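Local coordinates for D-aminoacyl-tRNA deacylase (Archaeoglobus fulgidus, PDB 1YQE), which probably hydrolyses D-aminoacyl-tRNAs, and mischarged glycyl-tRNA(Ala), as a zinc-dependent deacylase, recycling free tRNA, at residues Thr116-Asn119 against Tyr120-Leu124; Ile20-Asn23 against Leu24-Phe27; Phe230-Lys233 against Ala234-Ser238. All coordinates share one frame; numbering follows the deposited sequence.

Contact 1: residues Thr116-Asn119 against Tyr120-Leu124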
ATOM      1  N   THR A 116       4.278   2.745  -7.589  1.00 11.99           N
ATOM      2  CA  THR A 116       3.877   1.370  -7.842  1.00 14.43           C
ATOM      3  C   THR A 116       2.448   1.119  -7.379  1.00 14.26           C
ATOM      4  O   THR A 116       1.685   0.425  -8.051  1.00 12.59           O
ATOM      5  CB  THR A 116       4.830   0.381  -7.158  1.00 13.89           C
ATOM      6  OG1 THR A 116       6.148   0.564  -7.692  1.00 17.36           O
ATOM      7  CG2 THR A 116       4.388  -1.052  -7.410  1.00 13.45           C
ATOM      8  N   MET A 117       2.084   1.681  -6.233  1.00 12.11           N
ATOM      9  CA  MET A 117       0.723   1.524  -5.745  1.00 11.76           C
ATOM     10  C   MET A 117      -0.234   2.040  -6.824  1.00 12.58           C
ATOM     11  O   MET A 117      -1.246   1.405  -7.121  1.00 14.17           O
ATOM     12  CB  MET A 117       0.524   2.326  -4.467  1.00 13.58           C
ATOM     13  CG  MET A 117       1.327   1.817  -3.293  1.00 12.33           C
ATOM     14  SD  MET A 117       1.392   3.060  -1.997  1.00 15.85           S
ATOM     15  CE  MET A 117      -0.327   3.033  -1.422  1.00 11.98           C
ATOM     16  N   LYS A 118       0.098   3.190  -7.409  1.00 11.37           N
ATOM     17  CA  LYS A 118      -0.734   3.797  -8.447  1.00 12.35           C
ATOM     18  C   LYS A 118      -0.822   2.928  -9.696  1.00 12.50           C
ATOM     19  O   LYS A 118      -1.906   2.685 -10.217  1.00 10.44           O
ATOM     20  CB  LYS A 118      -0.188   5.178  -8.835  1.00 10.58           C
ATOM     21  CG  LYS A 118      -0.995   5.911  -9.919  1.00  9.45           C
ATOM     22  CD  LYS A 118      -2.395   6.323  -9.428  1.00  6.96           C
ATOM     23  CE  LYS A 118      -3.094   7.245 -10.433  1.00 10.98           C
ATOM     24  NZ  LYS A 118      -4.398   7.772  -9.917  1.00 11.70           N
ATOM     25  N   ASN A 119       0.325   2.475 -10.187  1.00 12.56           N
ATOM     26  CA  ASN A 119       0.347   1.644 -11.383  1.00 14.01           C
ATOM     27  C   ASN A 119      -0.408   0.342 -11.157  1.00 13.62           C
ATOM     28  O   ASN A 119      -1.052  -0.187 -12.066  1.00 12.45           O
ATOM     29  CB  ASN A 119       1.799   1.399 -11.813  1.00 12.44           C
ATOM     30  CG  ASN A 119       2.456   2.666 -12.325  1.00 13.37           C
ATOM     31  OD1 ASN A 119       1.823   3.453 -13.021  1.00 14.59           O
ATOM     32  ND2 ASN A 119       3.724   2.871 -11.986  1.00 13.01           N
ATOM     33  N   TYR A 120      -0.341  -0.167  -9.931  1.00 13.09           N
ATOM     34  CA  TYR A 120      -1.054  -1.381  -9.585  1.00 12.70           C
ATOM     35  C   TYR A 120      -2.562  -1.131  -9.667  1.00 12.25           C
ATOM     36  O   TYR A 120      -3.299  -1.905 -10.271  1.00 14.58           O
ATOM     37  CB  TYR A 120      -0.711  -1.825  -8.163  1.00 12.09           C
ATOM     38  CG  TYR A 120      -1.627  -2.917  -7.648  1.00 12.94           C
ATOM     39  CD1 TYR A 120      -1.413  -4.250  -7.987  1.00 12.69           C
ATOM     40  CD2 TYR A 120      -2.724  -2.611  -6.834  1.00 14.12           C
ATOM     41  CE1 TYR A 120      -2.261  -5.259  -7.528  1.00 15.71           C
ATOM     42  CE2 TYR A 120      -3.581  -3.615  -6.370  1.00 13.35           C
ATOM     43  CZ  TYR A 120      -3.341  -4.935  -6.722  1.00 14.83           C
ATOM     44  OH  TYR A 120      -4.168  -5.940  -6.271  1.00 17.10           O
ATOM     45  N   VAL A 121      -3.017  -0.047  -9.054  1.00 13.91           N
ATOM     46  CA  VAL A 121      -4.438   0.271  -9.054  1.00 12.43           C
ATOM     47  C   VAL A 121      -5.009   0.475 -10.457  1.00 14.19           C
ATOM     48  O   VAL A 121      -6.111   0.007 -10.756  1.00 13.92           O
ATOM     49  CB  VAL A 121      -4.717   1.512  -8.186  1.00 12.52           C
ATOM     50  CG1 VAL A 121      -6.168   1.973  -8.357  1.00 13.54           C
ATOM     51  CG2 VAL A 121      -4.446   1.171  -6.730  1.00 14.35           C
ATOM     52  N   LEU A 122      -4.271   1.159 -11.325  1.00 13.31           N
ATOM     53  CA  LEU A 122      -4.765   1.375 -12.678  1.00 13.64           C
ATOM     54  C   LEU A 122      -4.790   0.071 -13.477  1.00 14.78           C
ATOM     55  O   LEU A 122      -5.663  -0.123 -14.329  1.00 12.19           O
ATOM     56  CB  LEU A 122      -3.917   2.429 -13.396  1.00 13.55           C
ATOM     57  CG  LEU A 122      -3.982   3.840 -12.801  1.00 15.74           C
ATOM     58  CD1 LEU A 122      -3.112   4.774 -13.628  1.00 18.44           C
ATOM     59  CD2 LEU A 122      -5.427   4.341 -12.770  1.00 17.69           C
ATOM     60  N   ALA A 123      -3.841  -0.821 -13.195  1.00 14.16           N
ATOM     61  CA  ALA A 123      -3.772  -2.113 -13.878  1.00 15.34           C
ATOM     62  C   ALA A 123      -4.899  -3.008 -13.370  1.00 16.60           C
ATOM     63  O   ALA A 123      -5.391  -3.876 -14.091  1.00 15.70           O
ATOM     64  CB  ALA A 123      -2.424  -2.778 -13.629  1.00 14.14           C
ATOM     65  N   LEU A 124      -5.296  -2.798 -12.117  1.00 15.21           N
ATOM     66  CA  LEU A 124      -6.382  -3.567 -11.522  1.00 16.68           C
ATOM     67  C   LEU A 124      -7.705  -3.071 -12.100  1.00 16.81           C
ATOM     68  O   LEU A 124      -8.553  -3.862 -12.511  1.00 17.42           O
ATOM     69  CB  LEU A 124      -6.389  -3.394  -9.994  1.00 15.70           C
ATOM     70  CG  LEU A 124      -7.507  -4.105  -9.216  1.00 14.69           C
ATOM     71  CD1 LEU A 124      -7.355  -5.611  -9.351  1.00 15.21           C
ATOM     72  CD2 LEU A 124      -7.455  -3.697  -7.746  1.00 14.23           C
TER
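Helix 114-125, packed on the mixed eight-strand sheet, brings Lys118 and Leu122 together across one of its turns, an i to i+4 contact in a largely buried setting. Backbone bonds of the alpha-helical pattern run through it; Leu122 N donates to Lys118 O at 3.0 Å. Beside this bond the two side chains cross at a slant, Lys118 CE lying 4.0 Å from Leu122 CD1. With CG anti to the backbone N (chi1 -180°) and a bend at chi2 (67°), Lys118 carries only its aliphatic part past the leucine. Its ammonium goes on to the carbonyls of Met207, Thr210 and Phe212 and makes a cation-pi contact with Trp188, so a buried charge is gripped by three oxygens. Asn119, next along, has both ends of its amide occupied, by Lys185 O and by the indole NH of Trp188. Met117 O accepts from Val121 N at 3.0 Å; Val121 CG2 lies 3.2 Å from Met117 O, which also sits near the plane of the Tyr120 ring, at its edge. That ring meets Tyr155 edge-to-face, with Met117 and Val121 resting on Val91. The result is a helix buried between the mixed sheet and helix 167-182 on its apolar faces and, on its polar flank, residues leading into the four-strand sheet, as in layered alpha/beta folds.

Contact 2: residues Ile20-Asn23 against Leu24-Phe27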
ATOM      1  N   ILE A  20      -1.678 -15.933  -4.561  1.00 23.67           N
ATOM      2  CA  ILE A  20      -1.105 -14.853  -5.351  1.00 24.42           C
ATOM      3  C   ILE A  20       0.273 -15.326  -5.788  1.00 24.82           C
ATOM      4  O   ILE A  20       0.656 -15.177  -6.951  1.00 24.79           O
ATOM      5  CB  ILE A  20      -0.969 -13.539  -4.521  1.00 22.84           C
ATOM      6  CG1 ILE A  20      -2.364 -12.977  -4.214  1.00 21.91           C
ATOM      7  CG2 ILE A  20      -0.119 -12.514  -5.288  1.00 20.89           C
ATOM      8  CD1 ILE A  20      -2.375 -11.809  -3.247  1.00 16.90           C
ATOM      9  N   LYS A  21       1.001 -15.922  -4.850  1.00 26.04           N
ATOM     10  CA  LYS A  21       2.338 -16.434  -5.128  1.00 28.01           C
ATOM     11  C   LYS A  21       2.322 -17.454  -6.260  1.00 28.35           C
ATOM     12  O   LYS A  21       3.114 -17.358  -7.198  1.00 28.67           O
ATOM     13  CB  LYS A  21       2.935 -17.092  -3.885  1.00 28.14           C
ATOM     14  CG  LYS A  21       4.353 -17.587  -4.107  1.00 28.72           C
ATOM     15  CD  LYS A  21       4.810 -18.536  -3.012  1.00 32.25           C
ATOM     16  CE  LYS A  21       4.061 -19.859  -3.077  1.00 33.81           C
ATOM     17  NZ  LYS A  21       4.528 -20.800  -2.025  1.00 33.62           N
ATOM     18  N   ASP A  22       1.426 -18.436  -6.168  1.00 29.15           N
ATOM     19  CA  ASP A  22       1.335 -19.464  -7.203  1.00 29.80           C
ATOM     20  C   ASP A  22       1.134 -18.871  -8.594  1.00 29.85           C
ATOM     21  O   ASP A  22       1.692 -19.368  -9.572  1.00 30.01           O
ATOM     22  CB  ASP A  22       0.201 -20.447  -6.900  1.00 30.89           C
ATOM     23  CG  ASP A  22       0.484 -21.309  -5.683  1.00 33.23           C
ATOM     24  OD1 ASP A  22       1.637 -21.763  -5.528  1.00 33.11           O
ATOM     25  OD2 ASP A  22      -0.451 -21.546  -4.890  1.00 35.45           O
ATOM     26  N   ASN A  23       0.336 -17.812  -8.689  1.00 29.86           N
ATOM     27  CA  ASN A  23       0.085 -17.177  -9.979  1.00 28.67           C
ATOM     28  C   ASN A  23       1.307 -16.407 -10.472  1.00 28.18           C
ATOM     29  O   ASN A  23       1.636 -16.441 -11.658  1.00 26.74           O
ATOM     30  CB  ASN A  23      -1.131 -16.254  -9.880  1.00 30.14           C
ATOM     31  CG  ASN A  23      -2.439 -17.025  -9.807  1.00 31.67           C
ATOM     32  OD1 ASN A  23      -2.847 -17.669 -10.777  1.00 32.62           O
ATOM     33  ND2 ASN A  23      -3.096 -16.973  -8.655  1.00 30.95           N
ATOM     34  N   LEU A  24       1.980 -15.722  -9.551  1.00 28.20           N
ATOM     35  CA  LEU A  24       3.179 -14.948  -9.864  1.00 27.49           C
ATOM     36  C   LEU A  24       4.292 -15.869 -10.372  1.00 28.45           C
ATOM     37  O   LEU A  24       5.111 -15.475 -11.205  1.00 29.48           O
ATOM     38  CB  LEU A  24       3.655 -14.207  -8.607  1.00 25.60           C
ATOM     39  CG  LEU A  24       3.579 -12.676  -8.479  1.00 26.94           C
ATOM     40  CD1 LEU A  24       2.391 -12.113  -9.226  1.00 26.42           C
ATOM     41  CD2 LEU A  24       3.507 -12.310  -7.002  1.00 23.12           C
ATOM     42  N   LEU A  25       4.308 -17.098  -9.869  1.00 28.18           N
ATOM     43  CA  LEU A  25       5.317 -18.081 -10.247  1.00 27.18           C
ATOM     44  C   LEU A  25       5.238 -18.545 -11.701  1.00 29.09           C
ATOM     45  O   LEU A  25       6.206 -19.087 -12.229  1.00 28.31           O
ATOM     46  CB  LEU A  25       5.225 -19.298  -9.325  1.00 25.11           C
ATOM     47  CG  LEU A  25       5.702 -19.093  -7.885  1.00 25.12           C
ATOM     48  CD1 LEU A  25       5.280 -20.284  -7.026  1.00 21.00           C
ATOM     49  CD2 LEU A  25       7.216 -18.912  -7.874  1.00 22.72           C
ATOM     50  N   THR A  26       4.094 -18.342 -12.347  1.00 29.24           N
ATOM     51  CA  THR A  26       3.945 -18.757 -13.738  1.00 30.91           C
ATOM     52  C   THR A  26       4.310 -17.641 -14.711  1.00 30.93           C
ATOM     53  O   THR A  26       4.397 -17.865 -15.920  1.00 31.48           O
ATOM     54  CB  THR A  26       2.508 -19.202 -14.041  1.00 31.46           C
ATOM     55  OG1 THR A  26       1.621 -18.090 -13.877  1.00 32.30           O
ATOM     56  CG2 THR A  26       2.090 -20.318 -13.100  1.00 30.89           C
ATOM     57  N   PHE A  27       4.537 -16.446 -14.178  1.00 29.55           N
ATOM     58  CA  PHE A  27       4.870 -15.285 -15.001  1.00 30.25           C
ATOM     59  C   PHE A  27       6.322 -15.217 -15.452  1.00 30.35           C
ATOM     60  O   PHE A  27       6.672 -14.398 -16.300  1.00 31.09           O
ATOM     61  CB  PHE A  27       4.514 -14.001 -14.249  1.00 30.63           C
ATOM     62  CG  PHE A  27       3.046 -13.857 -13.949  1.00 32.32           C
ATOM     63  CD1 PHE A  27       2.598 -12.864 -13.087  1.00 31.48           C
ATOM     64  CD2 PHE A  27       2.111 -14.706 -14.535  1.00 32.29           C
ATOM     65  CE1 PHE A  27       1.244 -12.717 -12.814  1.00 32.30           C
ATOM     66  CE2 PHE A  27       0.752 -14.565 -14.267  1.00 31.86           C
ATOM     67  CZ  PHE A  27       0.318 -13.570 -13.407  1.00 31.94           C
TER
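Asn23 and Thr26 meet where helix 15-24 gives way to a type I beta turn, Leu24 to Phe27, and the bonding pattern changes with it. The last regular i to i+4 bonds are Leu24 N to Ile20 O, at 3.0 Å, and Leu25 N to Lys21 O, at 2.9 Å. Asn23 O then takes two donors from one residue. Thr26 OG1 donates to it at 2.8 Å, whereas Thr26 N, 3.2 Å away, arrives from well above the carbonyl plane. The hydroxyl reaches back because OG1 stands between the backbone N and the carbonyl carbon (chi1 64°). Phe27 N closes the turn on Leu24 O. Asn23 ND2 makes a weak hydrogen bond to Asn19 O. Lys21 and Leu25 run side by side, and the lysine's NZ is satisfied by Gln18 and by a salt bridge to Glu50. Ile20 CG2 touches Leu24 CD2 on the buried flank, where Leu24 also packs on Val8 and Ile48. Were Phe27 an alanine, Asn23 O would probably lose its aromatic cover, though not its Thr26 bonds, and a gap would be likely beside Leu178 of helix 167-182. That cover is direct: Asn23 O sits 3.3 Å above the Phe27 ring plane, over its centre.

Contact 3: residues Phe230-Lys233 against Ala234-Ser238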
ATOM      1  N   PHE A 230       4.267  14.924  13.032  1.00 18.87           N
ATOM      2  CA  PHE A 230       4.026  13.581  12.534  1.00 17.32           C
ATOM      3  C   PHE A 230       3.637  13.676  11.058  1.00 15.65           C
ATOM      4  O   PHE A 230       4.084  12.875  10.240  1.00 16.53           O
ATOM      5  CB  PHE A 230       2.899  12.904  13.313  1.00 17.95           C
ATOM      6  CG  PHE A 230       2.740  11.443  12.993  1.00 19.34           C
ATOM      7  CD1 PHE A 230       3.690  10.521  13.413  1.00 20.58           C
ATOM      8  CD2 PHE A 230       1.648  10.993  12.254  1.00 20.72           C
ATOM      9  CE1 PHE A 230       3.559   9.169  13.105  1.00 21.15           C
ATOM     10  CE2 PHE A 230       1.508   9.644  11.939  1.00 20.16           C
ATOM     11  CZ  PHE A 230       2.462   8.731  12.365  1.00 21.69           C
ATOM     12  N   LEU A 231       2.798  14.652  10.721  1.00 15.74           N
ATOM     13  CA  LEU A 231       2.385  14.826   9.332  1.00 17.08           C
ATOM     14  C   LEU A 231       3.576  15.179   8.446  1.00 17.43           C
ATOM     15  O   LEU A 231       3.643  14.752   7.295  1.00 16.89           O
ATOM     16  CB  LEU A 231       1.304  15.904   9.214  1.00 17.51           C
ATOM     17  CG  LEU A 231      -0.090  15.485   9.696  1.00 18.47           C
ATOM     18  CD1 LEU A 231      -1.074  16.633   9.472  1.00 20.24           C
ATOM     19  CD2 LEU A 231      -0.546  14.241   8.937  1.00 16.65           C
ATOM     20  N   VAL A 232       4.515  15.958   8.976  1.00 17.41           N
ATOM     21  CA  VAL A 232       5.704  16.320   8.205  1.00 18.49           C
ATOM     22  C   VAL A 232       6.519  15.062   7.920  1.00 18.98           C
ATOM     23  O   VAL A 232       7.056  14.893   6.821  1.00 18.08           O
ATOM     24  CB  VAL A 232       6.585  17.337   8.965  1.00 19.79           C
ATOM     25  CG1 VAL A 232       7.964  17.421   8.321  1.00 19.71           C
ATOM     26  CG2 VAL A 232       5.917  18.704   8.950  1.00 18.99           C
ATOM     27  N   LYS A 233       6.604  14.177   8.911  1.00 16.78           N
ATOM     28  CA  LYS A 233       7.329  12.922   8.754  1.00 18.24           C
ATOM     29  C   LYS A 233       6.682  12.068   7.664  1.00 17.35           C
ATOM     30  O   LYS A 233       7.370  11.432   6.868  1.00 15.66           O
ATOM     31  CB  LYS A 233       7.331  12.121  10.062  1.00 20.39           C
ATOM     32  CG  LYS A 233       7.841  10.693   9.871  1.00 22.28           C
ATOM     33  CD  LYS A 233       7.368   9.734  10.968  1.00 27.16           C
ATOM     34  CE  LYS A 233       8.057   9.986  12.295  1.00 30.05           C
ATOM     35  NZ  LYS A 233       7.749   8.908  13.283  1.00 30.97           N
ATOM     36  N   ALA A 234       5.352  12.042   7.648  1.00 15.17           N
ATOM     37  CA  ALA A 234       4.618  11.267   6.653  1.00 16.27           C
ATOM     38  C   ALA A 234       4.866  11.818   5.247  1.00 15.56           C
ATOM     39  O   ALA A 234       5.118  11.063   4.308  1.00 13.90           O
ATOM     40  CB  ALA A 234       3.125  11.298   6.968  1.00 12.97           C
ATOM     41  N   VAL A 235       4.780  13.135   5.113  1.00 16.01           N
ATOM     42  CA  VAL A 235       4.995  13.787   3.824  1.00 18.23           C
ATOM     43  C   VAL A 235       6.400  13.520   3.284  1.00 18.11           C
ATOM     44  O   VAL A 235       6.560  13.115   2.133  1.00 18.31           O
ATOM     45  CB  VAL A 235       4.755  15.314   3.939  1.00 17.01           C
ATOM     46  CG1 VAL A 235       5.415  16.058   2.783  1.00 16.02           C
ATOM     47  CG2 VAL A 235       3.261  15.593   3.945  1.00 16.18           C
ATOM     48  N   LYS A 236       7.413  13.735   4.116  1.00 18.23           N
ATOM     49  CA  LYS A 236       8.789  13.516   3.684  1.00 19.65           C
ATOM     50  C   LYS A 236       9.045  12.053   3.359  1.00 19.01           C
ATOM     51  O   LYS A 236       9.741  11.732   2.393  1.00 21.53           O
ATOM     52  CB  LYS A 236       9.768  14.001   4.758  1.00 19.66           C
ATOM     53  CG  LYS A 236       9.730  15.497   4.983  1.00 21.10           C
ATOM     54  CD  LYS A 236      10.661  15.925   6.115  1.00 25.15           C
ATOM     55  CE  LYS A 236      12.124  15.708   5.764  1.00 23.39           C
ATOM     56  NZ  LYS A 236      13.021  16.186   6.854  1.00 23.01           N
ATOM     57  N   LEU A 237       8.474  11.161   4.161  1.00 19.18           N
ATOM     58  CA  LEU A 237       8.636   9.728   3.950  1.00 19.35           C
ATOM     59  C   LEU A 237       7.973   9.311   2.634  1.00 18.20           C
ATOM     60  O   LEU A 237       8.503   8.489   1.887  1.00 18.08           O
ATOM     61  CB  LEU A 237       8.005   8.963   5.120  1.00 19.42           C
ATOM     62  CG  LEU A 237       8.374   7.490   5.290  1.00 20.68           C
ATOM     63  CD1 LEU A 237       9.875   7.365   5.514  1.00 19.19           C
ATOM     64  CD2 LEU A 237       7.608   6.904   6.473  1.00 18.15           C
ATOM     65  N   SER A 238       6.812   9.890   2.355  1.00 18.30           N
ATOM     66  CA  SER A 238       6.065   9.588   1.138  1.00 17.11           C
ATOM     67  C   SER A 238       6.634  10.291  -0.089  1.00 16.77           C
ATOM     68  O   SER A 238       6.281   9.951  -1.214  1.00 18.43           O
ATOM     69  CB  SER A 238       4.600  10.008   1.304  1.00 18.65           C
ATOM     70  OG  SER A 238       3.990   9.349   2.402  1.00 17.30           O
TER
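Val232 and Lys236 lie one turn apart on helix 228-238, pointing the same way, and they mark the passage from its packed face to its solvent face. Val232 CG1 touches Lys236 CD at 3.8 Å, and Lys236 CG comes 3.3 Å from Val232 O; the valine is buried, and the lysine's methylenes run alongside it before the chain bends at chi3 (67°). Lys236 N donates to Val232 O at 3.0 Å.

The packed side is apolar. Leu231 presses on Ile257, Val258 and Ala261 of helix 252-265 and on Phe218 and Val194 of the parallel sheet, Val235 on Val192, and the small Ala234 fits against Phe218 and Leu109. Val235 N holds Leu231 O at 2.9 Å, and Val235 CG2 rests 3.5 Å from that same oxygen. The loose side belongs to Lys233 and Lys236, both exposed; Lys233 makes its close approach through CB, 3.1 Å from the adjoining Ala234 N. At the final turn Ala234 O receives two donors from opposite faces of its plane, Ser238 N and Ser238 OG, each at 2.8 Å. The chemistry implies a division of labour: branched and small apolar groups fix the helix against the parallel sheet and helix 252-265, the exposed lysines keep their charge on the solvent side, and a serine hydroxyl supplies extra bonding to a carbonyl near the helix end.

All three contacts are local, between neighbouring turns, yet each differs with its place in the fold. Contact 1 is nearest the centre of the chain and the most thoroughly buried; its lysine and asparagine are matched by protein partners at the edge of the four-strand sheet. Contact 3, on a helix covering that second sheet, shares the burial of its inner face but turns its lysines to solvent. Contact 2 is partly buried and lies on the other side of the chain's centre from contact 3, their centres about 34 Å apart. It and contact 1 both touch helix 167-182 and pack on the mixed sheet. Contact 1 lies within regular helix; contact 3 runs to the last turn of its helix, and contact 2 passes from helix into a type I turn.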